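SJCHGC06286 protein (Schistosoma japonicum, PDB 3QBR) probably binds BH domains as a Bcl-2 family regulator of apoptosis, and is represented here by its helical domain without the C-terminal membrane helix. Local coordinates at residues S153-S156 with D157-K161; G120-V123 with A124-A127. One frame throughout, in Å; residues are numbered along the deposited sequence.

Interaction 1: S153-S156 with D157-K161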
ATOM      1  N   SER A 153      -0.751   8.628  -0.152  1.00 54.21           N
ATOM      2  CA  SER A 153      -1.876   9.495   0.213  1.00 52.38           C
ATOM      3  C   SER A 153      -2.218  10.545  -0.829  1.00 53.71           C
ATOM      4  O   SER A 153      -3.395  10.692  -1.169  1.00 49.49           O
ATOM      5  CB  SER A 153      -1.636  10.193   1.558  1.00 59.93           C
ATOM      6  OG  SER A 153      -1.704   9.261   2.626  1.00 64.84           O
ATOM      7  N   GLN A 154      -1.214  11.292  -1.303  1.00 44.30           N
ATOM      8  CA  GLN A 154      -1.442  12.279  -2.369  1.00 52.05           C
ATOM      9  C   GLN A 154      -1.989  11.622  -3.638  1.00 54.53           C
ATOM     10  O   GLN A 154      -2.975  12.075  -4.199  1.00 62.43           O
ATOM     11  CB  GLN A 154      -0.163  13.035  -2.730  1.00 62.79           C
ATOM     12  CG  GLN A 154       0.336  13.987  -1.684  1.00 84.98           C
ATOM     13  CD  GLN A 154       1.847  14.139  -1.743  1.00102.59           C
ATOM     14  OE1 GLN A 154       2.492  13.706  -2.704  1.00109.53           O
ATOM     15  NE2 GLN A 154       2.422  14.747  -0.711  1.00107.13           N
ATOM     16  N   TYR A 155      -1.335  10.549  -4.072  1.00 56.91           N
ATOM     17  CA  TYR A 155      -1.668   9.875  -5.318  1.00 61.12           C
ATOM     18  C   TYR A 155      -3.098   9.417  -5.258  1.00 57.97           C
ATOM     19  O   TYR A 155      -3.849   9.563  -6.231  1.00 62.25           O
ATOM     20  CB  TYR A 155      -0.745   8.675  -5.574  1.00 60.87           C
ATOM     21  CG  TYR A 155      -0.978   8.025  -6.920  1.00 61.77           C
ATOM     22  CD1 TYR A 155      -1.902   6.993  -7.072  1.00 58.58           C
ATOM     23  CD2 TYR A 155      -0.293   8.468  -8.054  1.00 63.41           C
ATOM     24  CE1 TYR A 155      -2.132   6.407  -8.319  1.00 58.48           C
ATOM     25  CE2 TYR A 155      -0.495   7.887  -9.296  1.00 60.28           C
ATOM     26  CZ  TYR A 155      -1.419   6.856  -9.432  1.00 68.11           C
ATOM     27  OH  TYR A 155      -1.615   6.281 -10.681  1.00 68.77           O
ATOM     28  N   SER A 156      -3.473   8.867  -4.111  1.00 49.84           N
ATOM     29  CA  SER A 156      -4.859   8.461  -3.884  1.00 56.26           C
ATOM     30  C   SER A 156      -5.859   9.599  -4.073  1.00 57.92           C
ATOM     31  O   SER A 156      -6.962   9.398  -4.583  1.00 57.22           O
ATOM     32  CB  SER A 156      -5.025   7.897  -2.473  1.00 49.53           C
ATOM     33  OG  SER A 156      -4.840   6.493  -2.471  1.00 44.72           O
ATOM     34  N   ASP A 157      -5.462  10.787  -3.638  1.00 54.03           N
ATOM     35  CA  ASP A 157      -6.364  11.927  -3.595  1.00 54.86           C
ATOM     36  C   ASP A 157      -6.447  12.523  -4.991  1.00 56.97           C
ATOM     37  O   ASP A 157      -7.416  13.177  -5.360  1.00 67.28           O
ATOM     38  CB  ASP A 157      -5.832  12.955  -2.592  1.00 60.66           C
ATOM     39  CG  ASP A 157      -6.847  14.038  -2.249  1.00 69.10           C
ATOM     40  OD1 ASP A 157      -8.026  13.704  -1.975  1.00 77.70           O
ATOM     41  OD2 ASP A 157      -6.454  15.227  -2.233  1.00 68.56           O
ATOM     42  N   GLU A 158      -5.419  12.255  -5.777  1.00 57.71           N
ATOM     43  CA  GLU A 158      -5.317  12.784  -7.121  1.00 67.39           C
ATOM     44  C   GLU A 158      -5.959  11.899  -8.189  1.00 63.30           C
ATOM     45  O   GLU A 158      -6.345  12.393  -9.244  1.00 61.51           O
ATOM     46  CB  GLU A 158      -3.848  12.968  -7.469  1.00 73.17           C
ATOM     47  CG  GLU A 158      -3.168  14.075  -6.708  1.00 85.60           C
ATOM     48  CD  GLU A 158      -1.824  14.421  -7.316  1.00101.65           C
ATOM     49  OE1 GLU A 158      -1.602  14.054  -8.492  1.00105.78           O
ATOM     50  OE2 GLU A 158      -0.993  15.049  -6.625  1.00104.58           O
ATOM     51  N   LYS A 159      -6.072  10.601  -7.917  1.00 56.97           N
ATOM     52  CA  LYS A 159      -6.364   9.663  -8.978  1.00 58.59           C
ATOM     53  C   LYS A 159      -7.360   8.562  -8.655  1.00 67.56           C
ATOM     54  O   LYS A 159      -7.799   7.850  -9.553  1.00 73.48           O
ATOM     55  CB  LYS A 159      -5.061   9.059  -9.474  1.00 56.80           C
ATOM     56  CG  LYS A 159      -4.076  10.138  -9.833  1.00 61.24           C
ATOM     57  CD  LYS A 159      -3.120   9.698 -10.909  1.00 70.64           C
ATOM     58  CE  LYS A 159      -2.355  10.901 -11.441  1.00 81.29           C
ATOM     59  NZ  LYS A 159      -1.322  10.516 -12.449  1.00 84.63           N
ATOM     60  N   LEU A 160      -7.743   8.428  -7.392  1.00 60.42           N
ATOM     61  CA  LEU A 160      -8.559   7.291  -6.996  1.00 46.70           C
ATOM     62  C   LEU A 160      -9.850   7.750  -6.382  1.00 54.84           C
ATOM     63  O   LEU A 160     -10.844   7.018  -6.363  1.00 61.27           O
ATOM     64  CB  LEU A 160      -7.787   6.452  -5.986  1.00 52.40           C
ATOM     65  CG  LEU A 160      -6.542   5.833  -6.627  1.00 59.93           C
ATOM     66  CD1 LEU A 160      -5.626   5.228  -5.578  1.00 54.71           C
ATOM     67  CD2 LEU A 160      -6.956   4.796  -7.711  1.00 45.05           C
ATOM     68  N   LYS A 161      -9.834   8.974  -5.874  1.00 53.64           N
ATOM     69  CA  LYS A 161     -10.863   9.390  -4.943  1.00 56.86           C
ATOM     70  C   LYS A 161     -12.218   9.412  -5.591  1.00 53.50           C
ATOM     71  O   LYS A 161     -13.215   9.040  -4.963  1.00 44.83           O
ATOM     72  CB  LYS A 161     -10.543  10.748  -4.322  1.00 66.97           C
ATOM     73  CG  LYS A 161     -10.173  11.798  -5.309  1.00 79.19           C
ATOM     74  CD  LYS A 161     -10.121  13.125  -4.604  1.00 78.97           C
ATOM     75  CE  LYS A 161     -11.149  13.156  -3.499  1.00 70.26           C
ATOM     76  NZ  LYS A 161     -11.201  14.537  -2.961  1.00 76.21           N
TER

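Interaction 2: G120-V123 with A124-A127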
ATOM      1  N   GLY A 120      -9.473  -4.664  -6.576  1.00 58.18           N
ATOM      2  CA  GLY A 120      -8.334  -5.563  -6.548  1.00 54.56           C
ATOM      3  C   GLY A 120      -6.985  -4.875  -6.736  1.00 49.66           C
ATOM      4  O   GLY A 120      -5.985  -5.255  -6.129  1.00 51.20           O
ATOM      5  N   ARG A 121      -6.954  -3.866  -7.593  1.00 43.39           N
ATOM      6  CA  ARG A 121      -5.734  -3.127  -7.858  1.00 50.82           C
ATOM      7  C   ARG A 121      -5.390  -2.197  -6.694  1.00 56.26           C
ATOM      8  O   ARG A 121      -4.208  -1.891  -6.456  1.00 55.86           O
ATOM      9  CB  ARG A 121      -5.877  -2.305  -9.150  1.00 51.59           C
ATOM     10  CG  ARG A 121      -5.657  -3.105 -10.423  1.00 56.66           C
ATOM     11  CD  ARG A 121      -6.250  -2.406 -11.673  1.00 59.97           C
ATOM     12  NE  ARG A 121      -6.207  -3.315 -12.810  1.00 61.26           N
ATOM     13  CZ  ARG A 121      -5.389  -3.192 -13.849  1.00 62.60           C
ATOM     14  NH1 ARG A 121      -4.560  -2.158 -13.944  1.00 63.36           N
ATOM     15  NH2 ARG A 121      -5.413  -4.116 -14.802  1.00 56.54           N
ATOM     16  N   ILE A 122      -6.419  -1.731  -5.986  1.00 43.27           N
ATOM     17  CA  ILE A 122      -6.189  -0.873  -4.831  1.00 45.09           C
ATOM     18  C   ILE A 122      -5.546  -1.705  -3.703  1.00 45.57           C
ATOM     19  O   ILE A 122      -4.489  -1.345  -3.167  1.00 41.58           O
ATOM     20  CB  ILE A 122      -7.486  -0.121  -4.428  1.00 46.72           C
ATOM     21  CG1 ILE A 122      -7.737   1.021  -5.417  1.00 54.71           C
ATOM     22  CG2 ILE A 122      -7.397   0.426  -3.023  1.00 40.14           C
ATOM     23  CD1 ILE A 122      -9.178   1.538  -5.436  1.00 58.30           C
ATOM     24  N   VAL A 123      -6.167  -2.837  -3.395  1.00 45.71           N
ATOM     25  CA  VAL A 123      -5.585  -3.854  -2.527  1.00 50.83           C
ATOM     26  C   VAL A 123      -4.113  -4.084  -2.813  1.00 51.51           C
ATOM     27  O   VAL A 123      -3.268  -4.097  -1.909  1.00 47.28           O
ATOM     28  CB  VAL A 123      -6.293  -5.200  -2.707  1.00 45.91           C
ATOM     29  CG1 VAL A 123      -5.426  -6.297  -2.166  1.00 48.61           C
ATOM     30  CG2 VAL A 123      -7.649  -5.189  -2.022  1.00 38.66           C
ATOM     31  N   ALA A 124      -3.804  -4.274  -4.086  1.00 48.61           N
ATOM     32  CA  ALA A 124      -2.429  -4.497  -4.487  1.00 50.66           C
ATOM     33  C   ALA A 124      -1.524  -3.332  -4.077  1.00 43.95           C
ATOM     34  O   ALA A 124      -0.358  -3.530  -3.793  1.00 54.02           O
ATOM     35  CB  ALA A 124      -2.357  -4.751  -5.992  1.00 55.56           C
ATOM     36  N   MET A 125      -2.053  -2.117  -4.050  1.00 44.42           N
ATOM     37  CA  MET A 125      -1.270  -0.954  -3.602  1.00 46.26           C
ATOM     38  C   MET A 125      -0.932  -1.018  -2.095  1.00 50.15           C
ATOM     39  O   MET A 125       0.186  -0.702  -1.689  1.00 54.36           O
ATOM     40  CB  MET A 125      -2.022   0.341  -3.923  1.00 41.76           C
ATOM     41  CG  MET A 125      -1.375   1.604  -3.392  1.00 38.53           C
ATOM     42  SD  MET A 125      -2.371   3.100  -3.599  1.00 48.39           S
ATOM     43  CE  MET A 125      -3.931   2.583  -2.911  1.00 50.98           C
ATOM     44  N   PHE A 126      -1.892  -1.434  -1.270  1.00 43.18           N
ATOM     45  CA  PHE A 126      -1.606  -1.630   0.144  1.00 47.60           C
ATOM     46  C   PHE A 126      -0.660  -2.796   0.398  1.00 49.97           C
ATOM     47  O   PHE A 126       0.204  -2.710   1.275  1.00 49.24           O
ATOM     48  CB  PHE A 126      -2.884  -1.837   0.965  1.00 42.59           C
ATOM     49  CG  PHE A 126      -3.741  -0.597   1.090  1.00 48.40           C
ATOM     50  CD1 PHE A 126      -3.580   0.273   2.169  1.00 61.44           C
ATOM     51  CD2 PHE A 126      -4.712  -0.300   0.134  1.00 45.59           C
ATOM     52  CE1 PHE A 126      -4.379   1.435   2.302  1.00 60.16           C
ATOM     53  CE2 PHE A 126      -5.511   0.852   0.253  1.00 54.78           C
ATOM     54  CZ  PHE A 126      -5.346   1.726   1.348  1.00 49.08           C
ATOM     55  N   ALA A 127      -0.824  -3.895  -0.337  1.00 49.60           N
ATOM     56  CA  ALA A 127      -0.007  -5.072  -0.050  1.00 49.24           C
ATOM     57  C   ALA A 127       1.450  -4.785  -0.408  1.00 52.97           C
ATOM     58  O   ALA A 127       2.391  -5.188   0.311  1.00 47.19           O
ATOM     59  CB  ALA A 127      -0.524  -6.291  -0.769  1.00 47.76           C
TER

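Interaction 1: S153-S156 with D157-K161
Asp157 opens its turn with two weak hydrogen bonds from its N, to Gln154 O (2.9 Å) and Ser153 O (3.2 Å). Its carboxylate OD2 forms a salt bridge with Arg18 NH1 of helix 17-31. Glu158 N also bonds to Gln154 O (2.9 Å), nearly in line with the carbonyl, while its side chain runs extended at the exposed surface, where a charge suits. Lys159 then lays its methylene chain obliquely over Tyr155, with CG 4.3 Å from the ring centroid and 12° off the normal, a CH-pi contact in which a long aliphatic stem covers an aromatic face. Tyr155 offers that face because CG is anti to its backbone N (chi1 -175°), and Asn111 OD1 holds its hydroxyl against helix 99-113. Tyr155 and its neighbours lie in the last turns of helix 142-159 of the all-helical Bcl-2 fold; Leu160 takes the N-cap position of the short helix 161-165. Leu160 N bonds to Ser156 O (3.1 Å), rising 42° out of the carbonyl plane, and its buried CD1 lies 3.4 Å from Ser156 OG, a small hydroxyl weakly bonded to Thr152 O. Lys161 NZ probably reaches back to Asp157 OD1 in a long salt bridge (3.4 Å), though the course of its chain is doubtful.

Interaction 2: G120-V123 with A124-A127
From Gly120 to Ala127 the backbone is regular alpha helix: Ala124 N bonds to Gly120 O (3.1 Å), Met125 N to Arg121 O (3.2 Å), Phe126 N to Ile122 O (3.2 Å) and Ala127 N to Val123 O (2.9 Å). Ile122 carries the side-chain contact. Its CG2, anti to the backbone N and beside the carbonyl carbon, leans along the helix to meet the edge of the Phe126 ring in plane, 3.8 Å from CE2. The same methyl touches Met125 CE at 4.1 Å, because the thioether is bent at its last torsion (chi3 51°) and turns CE back toward Ile122. Ile122 O also lies at the ring edge, 3.5 Å from Phe126 CD2. Ala124 and Ala127 are small enough to let Phe72 of helix 58-79 pack close, and Val123 rests on Leu68 of that helix. Gly120 and Arg121 end the Asn-Trp-Gly-Arg sequence of the BH1 motif, whose Asn118 OD1 accepts a hydrogen bond from Arg121 N. Outside the two segments, Arg121 NH2 pairs in a salt bridge with an acidic side chain of the chain of another protein, consistent with a BH3-type ligand in the canonical groove. The chemistry is thus mixed: the thioether, the Ile122 methyl and the Phe126 ring edge meet by apolar packing, whereas Arg121 meets the partner by charge and by packing, and Ala124 touches its backbone while also packing on Phe72.

Overall arrangement
Following the chain from the N terminus, interaction 2 comes first, on helix 119-137, and is complete before interaction 1 begins near the end of helix 142-159. Each joins adjacent turns of continuous chain, so neither closes a long loop, and the two lie in series without nesting or crossing. Their centres are 13 Å apart, yet they meet where Met125 CE packs against Ser156 OG and Leu160 CD1, joining helix 119-137 to the end of helix 142-159 and, through Leu160, to the start of helix 161-165. Phe114 and Leu110 extend the link: side chains from both contacts reach each of them, which brings in helix 99-113 and the loop after it. Beyond this shared side, 153-161 also touches helix 17-31, and 120-127 helix 58-79.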